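Local coordinates for protein putative ribose operon repressor (Burkholderia thailandensis, PDB 3EGC) that probably represses transcription by binding operator DNA, as expected of a LacI-family regulator with a periplasmic-binding-protein-like sugar-binding domain, at residues G176-L181 with N206-R211; S193-T198 with S220-P225. All coordinates share one frame; numbering follows the deposited sequence.

Interaction 1: residues G176-L181 with N206-R211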
loop_
_atom_site.group_PDB
_atom_site.type_symbol
_atom_site.label_atom_id
_atom_site.label_comp_id
_atom_site.label_asym_id
_atom_site.label_seq_id
_atom_site.Cartn_x
_atom_site.Cartn_y
_atom_site.Cartn_z
ATOM N N GLY A 176 16.423 -14.231 8.810
ATOM C CA GLY A 176 16.235 -15.569 8.316
ATOM C C GLY A 176 16.997 -15.765 7.002
ATOM O O GLY A 176 17.640 -16.792 6.805
ATOM N N ALA A 177 16.902 -14.787 6.085
ATOM C CA ALA A 177 17.618 -14.919 4.840
ATOM C C ALA A 177 19.135 -14.958 5.097
ATOM O O ALA A 177 19.850 -15.831 4.601
ATOM C CB ALA A 177 17.267 -13.832 3.886
ATOM N N ILE A 178 19.611 -14.005 5.888
ATOM C CA ILE A 178 21.011 -13.928 6.245
ATOM C C ILE A 178 21.500 -15.305 6.794
ATOM O O ILE A 178 22.591 -15.822 6.428
ATOM C CB ILE A 178 21.271 -12.802 7.268
ATOM C CG1 ILE A 178 21.234 -11.447 6.594
ATOM C CG2 ILE A 178 22.605 -13.025 7.969
ATOM C CD1 ILE A 178 21.490 -10.216 7.490
ATOM N N LYS A 179 20.679 -15.893 7.657
ATOM C CA LYS A 179 20.958 -17.215 8.168
ATOM C C LYS A 179 20.975 -18.360 7.155
ATOM O O LYS A 179 21.910 -19.169 7.127
ATOM C CB LYS A 179 20.048 -17.561 9.346
ATOM C CG LYS A 179 20.342 -18.940 9.964
ATOM C CD LYS A 179 19.469 -19.174 11.153
ATOM C CE LYS A 179 20.187 -20.097 12.172
ATOM N NZ LYS A 179 20.103 -21.548 11.768
ATOM N N VAL A 180 19.957 -18.491 6.331
ATOM C CA VAL A 180 20.043 -19.568 5.360
ATOM C C VAL A 180 21.103 -19.348 4.269
ATOM O O VAL A 180 21.652 -20.277 3.771
ATOM C CB VAL A 180 18.668 -20.076 4.831
ATOM C CG1 VAL A 180 17.515 -19.476 5.608
ATOM C CG2 VAL A 180 18.556 -19.929 3.309
ATOM N N LEU A 181 21.414 -18.111 3.957
ATOM C CA LEU A 181 22.359 -17.817 2.903
ATOM C C LEU A 181 23.836 -17.850 3.344
ATOM O O LEU A 181 24.721 -17.801 2.507
ATOM C CB LEU A 181 22.013 -16.484 2.232
ATOM C CG LEU A 181 20.747 -16.436 1.368
ATOM C CD1 LEU A 181 20.430 -15.011 1.071
ATOM C CD2 LEU A 181 20.919 -17.203 0.079
ATOM N N ASN A 206 22.688 -7.995 -0.009
ATOM C CA ASN A 206 23.768 -7.064 0.075
ATOM C C ASN A 206 24.382 -6.774 1.445
ATOM O O ASN A 206 25.457 -6.205 1.524
ATOM C CB ASN A 206 23.584 -5.862 -0.881
ATOM C CG ASN A 206 22.632 -4.822 -0.387
ATOM O OD1 ASN A 206 21.820 -4.294 -1.179
ATOM N ND2 ASN A 206 22.780 -4.429 0.878
ATOM N N VAL A 207 23.748 -7.250 2.508
ATOM C CA VAL A 207 24.428 -7.377 3.775
ATOM C C VAL A 207 25.555 -8.438 3.628
ATOM O O VAL A 207 26.667 -8.254 4.079
ATOM C CB VAL A 207 23.473 -7.806 4.895
ATOM C CG1 VAL A 207 24.249 -8.397 6.032
ATOM C CG2 VAL A 207 22.634 -6.634 5.386
ATOM N N LEU A 208 25.245 -9.549 2.970
ATOM C CA LEU A 208 26.196 -10.617 2.742
ATOM C C LEU A 208 27.160 -10.365 1.543
ATOM O O LEU A 208 28.127 -11.103 1.348
ATOM C CB LEU A 208 25.441 -11.916 2.569
ATOM C CG LEU A 208 24.790 -12.466 3.834
ATOM C CD1 LEU A 208 24.096 -13.770 3.541
ATOM C CD2 LEU A 208 25.792 -12.694 4.956
ATOM N N GLY A 209 26.905 -9.322 0.763
ATOM C CA GLY A 209 27.686 -9.076 -0.446
ATOM C C GLY A 209 27.318 -10.037 -1.595
ATOM O O GLY A 209 28.107 -10.274 -2.510
ATOM N N LEU A 210 26.097 -10.573 -1.574
ATOM C CA LEU A 210 25.695 -11.497 -2.630
ATOM C C LEU A 210 24.933 -10.801 -3.737
ATOM O O LEU A 210 24.399 -9.746 -3.545
ATOM C CB LEU A 210 24.917 -12.686 -2.076
ATOM C CG LEU A 210 25.616 -13.558 -1.011
ATOM C CD1 LEU A 210 24.704 -14.665 -0.490
ATOM C CD2 LEU A 210 26.860 -14.167 -1.617
ATOM N N ARG A 211 24.899 -11.388 -4.918
ATOM C CA ARG A 211 24.270 -10.725 -6.041
ATOM C C ARG A 211 22.960 -11.381 -6.437
ATOM O O ARG A 211 22.923 -12.577 -6.808
ATOM C CB ARG A 211 25.215 -10.648 -7.233
ATOM C CG ARG A 211 26.466 -9.793 -6.973
ATOM C CD ARG A 211 27.569 -10.233 -7.939
ATOM N NE ARG A 211 27.831 -11.677 -7.872
ATOM C CZ ARG A 211 28.521 -12.344 -8.796
ATOM N NH1 ARG A 211 29.021 -11.697 -9.827
ATOM N NH2 ARG A 211 28.692 -13.663 -8.716
#
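Two neighbouring helices of the LacI-type sugar-binding domain, 174-181 and 195-208, meet near their C-terminal ends, where Ile178 and Leu181 of the first face Val207, Leu208 and Leu210 of the second and of the turn behind it. The side chains that meet are all aliphatic and no hydrogen bond crosses between the segments; 231 Å² is buried. The CD1 methyl of Ile178 lies 3.6 Å from Val207 CG1, and the two side chains cross at about a right angle. The CG2 branch of Ile178, anti to the backbone N, is turned instead to Leu208, a looser approach of 4.4 Å to CD2. The other methyl of Leu208, CD1, packs 3.7 Å from Leu181 CB and lies 3.8 Å from the backbone O of Ile178, a carbonyl that accepts a hydrogen bond from Thr182 OG1. Gly209 is the first residue to leave helical torsions, with positive phi (75°), a conformation that favours glycine, and beyond it Leu210 points back at helix 174-181, its CD1 4.2 Å from Leu181 CB. Buried Leu181 also rests on Leu190 of strand 189-192 and on Leu205; Ile178 touches Ala204 as well. Such aliphatic helix-helix packing on one face of a beta-sheet is typical of the Rossmann-like alpha/beta subdomains of periplasmic-binding-protein folds.

Interaction 2: residues S193-T198 with S220-P225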
loop_
_atom_site.group_PDB
_atom_site.type_symbol
_atom_site.label_atom_id
_atom_site.label_comp_id
_atom_site.label_asym_id
_atom_site.label_seq_id
_atom_site.Cartn_x
_atom_site.Cartn_y
_atom_site.Cartn_z
ATOM N N SER A 193 7.838 -15.809 0.736
ATOM C CA SER A 193 6.422 -15.920 0.878
ATOM C C SER A 193 5.577 -14.620 0.771
ATOM O O SER A 193 4.397 -14.700 0.778
ATOM C CB SER A 193 6.092 -16.687 2.156
ATOM O OG SER A 193 6.449 -15.952 3.284
ATOM N N SER A 194 6.193 -13.450 0.649
ATOM C CA SER A 194 5.470 -12.211 0.326
ATOM C C SER A 194 6.467 -11.145 -0.067
ATOM O O SER A 194 7.683 -11.346 0.087
ATOM C CB SER A 194 4.643 -11.717 1.523
ATOM O OG SER A 194 5.492 -11.344 2.590
ATOM N N HIS A 195 5.956 -10.009 -0.565
ATOM C CA HIS A 195 6.782 -8.874 -1.009
ATOM C C HIS A 195 7.602 -8.302 0.125
ATOM O O HIS A 195 8.721 -7.887 -0.081
ATOM C CB HIS A 195 5.948 -7.784 -1.685
ATOM C CG HIS A 195 5.019 -7.047 -0.764
ATOM N ND1 HIS A 195 5.267 -5.759 -0.341
ATOM C CD2 HIS A 195 3.818 -7.391 -0.234
ATOM C CE1 HIS A 195 4.262 -5.344 0.424
ATOM N NE2 HIS A 195 3.370 -6.320 0.515
ATOM N N ARG A 196 7.043 -8.320 1.334
ATOM C CA ARG A 196 7.734 -7.755 2.483
ATOM C C ARG A 196 8.923 -8.629 2.928
ATOM O O ARG A 196 9.964 -8.127 3.291
ATOM C CB ARG A 196 6.774 -7.469 3.621
ATOM C CG ARG A 196 7.415 -6.577 4.685
ATOM C CD ARG A 196 6.470 -5.446 5.145
ATOM N NE ARG A 196 6.019 -4.590 4.049
ATOM C CZ ARG A 196 4.993 -3.750 4.137
ATOM N NH1 ARG A 196 4.677 -3.036 3.091
ATOM N NH2 ARG A 196 4.321 -3.593 5.279
ATOM N N ILE A 197 8.746 -9.945 2.804
ATOM C CA ILE A 197 9.834 -10.892 2.983
ATOM C C ILE A 197 10.854 -10.799 1.858
ATOM O O ILE A 197 12.070 -10.872 2.110
ATOM C CB ILE A 197 9.284 -12.340 3.194
ATOM C CG1 ILE A 197 8.597 -12.405 4.566
ATOM C CG2 ILE A 197 10.386 -13.419 3.097
ATOM C CD1 ILE A 197 7.687 -13.556 4.647
ATOM N N THR A 198 10.360 -10.608 0.633
ATOM C CA THR A 198 11.266 -10.375 -0.497
ATOM C C THR A 198 12.168 -9.145 -0.262
ATOM O O THR A 198 13.342 -9.168 -0.588
ATOM C CB THR A 198 10.531 -10.249 -1.845
ATOM O OG1 THR A 198 9.744 -11.416 -2.067
ATOM C CG2 THR A 198 11.562 -10.135 -2.949
ATOM N N SER A 220 8.693 -14.874 -5.666
ATOM C CA SER A 220 7.996 -14.255 -4.584
ATOM C C SER A 220 6.486 -14.341 -4.801
ATOM O O SER A 220 6.043 -14.411 -5.948
ATOM C CB SER A 220 8.404 -12.786 -4.492
ATOM O OG SER A 220 7.773 -12.123 -3.402
ATOM N N PHE A 221 5.707 -14.331 -3.709
ATOM C CA PHE A 221 4.289 -13.979 -3.789
ATOM C C PHE A 221 4.099 -12.445 -3.822
ATOM O O PHE A 221 4.942 -11.704 -3.340
ATOM C CB PHE A 221 3.473 -14.525 -2.603
ATOM C CG PHE A 221 3.077 -15.990 -2.739
ATOM C CD1 PHE A 221 1.744 -16.334 -2.776
ATOM C CD2 PHE A 221 4.040 -17.012 -2.745
ATOM C CE1 PHE A 221 1.343 -17.654 -2.853
ATOM C CE2 PHE A 221 3.665 -18.348 -2.833
ATOM C CZ PHE A 221 2.328 -18.691 -2.886
ATOM N N ASP A 222 2.966 -12.003 -4.387
ATOM C CA ASP A 222 2.674 -10.588 -4.533
ATOM C C ASP A 222 3.350 -9.977 -5.756
ATOM O O ASP A 222 4.583 -10.043 -5.926
ATOM C CB ASP A 222 3.043 -9.826 -3.274
ATOM C CG ASP A 222 2.331 -10.352 -2.064
ATOM O OD1 ASP A 222 1.128 -10.768 -2.223
ATOM O OD2 ASP A 222 2.987 -10.402 -1.005
ATOM N N ASN A 223 2.547 -9.328 -6.580
ATOM C CA ASN A 223 3.030 -8.777 -7.830
ATOM C C ASN A 223 3.181 -7.270 -7.704
ATOM O O ASN A 223 2.227 -6.526 -7.920
ATOM C CB ASN A 223 2.017 -9.106 -8.956
ATOM C CG ASN A 223 2.482 -8.655 -10.300
ATOM O OD1 ASN A 223 3.611 -8.159 -10.442
ATOM N ND2 ASN A 223 1.655 -8.887 -11.327
ATOM N N LEU A 224 4.372 -6.823 -7.336
ATOM C CA LEU A 224 4.666 -5.428 -7.201
ATOM C C LEU A 224 5.479 -4.966 -8.425
ATOM O O LEU A 224 6.416 -5.637 -8.817
ATOM C CB LEU A 224 5.488 -5.249 -5.915
ATOM C CG LEU A 224 4.892 -5.263 -4.462
ATOM C CD1 LEU A 224 4.425 -3.899 -4.052
ATOM C CD2 LEU A 224 3.710 -6.257 -4.299
ATOM N N PRO A 225 5.130 -3.816 -9.013
ATOM C CA PRO A 225 5.862 -3.243 -10.160
ATOM C C PRO A 225 7.393 -3.234 -10.006
ATOM O O PRO A 225 8.073 -3.620 -10.914
ATOM C CB PRO A 225 5.292 -1.803 -10.278
ATOM C CG PRO A 225 3.761 -2.017 -9.767
ATOM C CD PRO A 225 3.972 -2.995 -8.588
#
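Hydrogen bonds join His195 and Thr198, in the first turn of helix 195-208, to Asp222 and Ser220. Asp222 OD2 accepts the His195 backbone N-H through its anti lone pair at 3.0 Å, with an N-H...O angle of 161°; Gln239 NE2 holds the other oxygen, OD1. An acid beside the first turn would be expected to interact favourably with the helix dipole. Thr198 OG1 and Ser220 OG are 2.5 Å apart, so short that the exact geometry is doubtful; either hydroxyl could donate. Thr192 OG1 also bonds to Thr198 OG1. This is the C-terminal edge of the parallel sheet in a beta-alpha-beta unit, strand 189-192, helix 195-208 and strand 217-221, where the loops after neighbouring strands come together. Among the van der Waals contacts, Asp222 OD2 also lies at the edge of the His195 ring, in its plane, 3.2 Å from CD2, with the carboxylate turned 72° to the ring. A chi1 of 68° puts His195 CG between its backbone N and carbonyl carbon, 3.9 Å from Asp222 OD2; NE2 is hydrogen-bonded to Asn20 OD1. Leu224 CD2 makes an off-centre CH-pi contact, 4.3 Å from the centroid of the His195 ring. Phe221 CB packs 3.5 Å from Ser193 O, a carbonyl hydrogen-bonded to Arg143 NH1.

In the fold
Both interactions draw on helix 195-208, interaction 2 at its N-terminal end and interaction 1 at its C-terminal end, so their centres lie about 17 Å apart and their nearest atoms about 6 Å. Interaction 1 is a surface contact about 24 Å from the chain's centre, joining the helix to its neighbour 174-181 through aliphatic side chains, with no hydrogen bond between the segments. Interaction 2 lies buried about 10 Å from that centre and ties the helix to the end of strand 217-221, mainly through hydroxyl, carboxylate and backbone groups. Along the chain the segments alternate, with strand 189-192 leading into the helix and strand 217-221 following it.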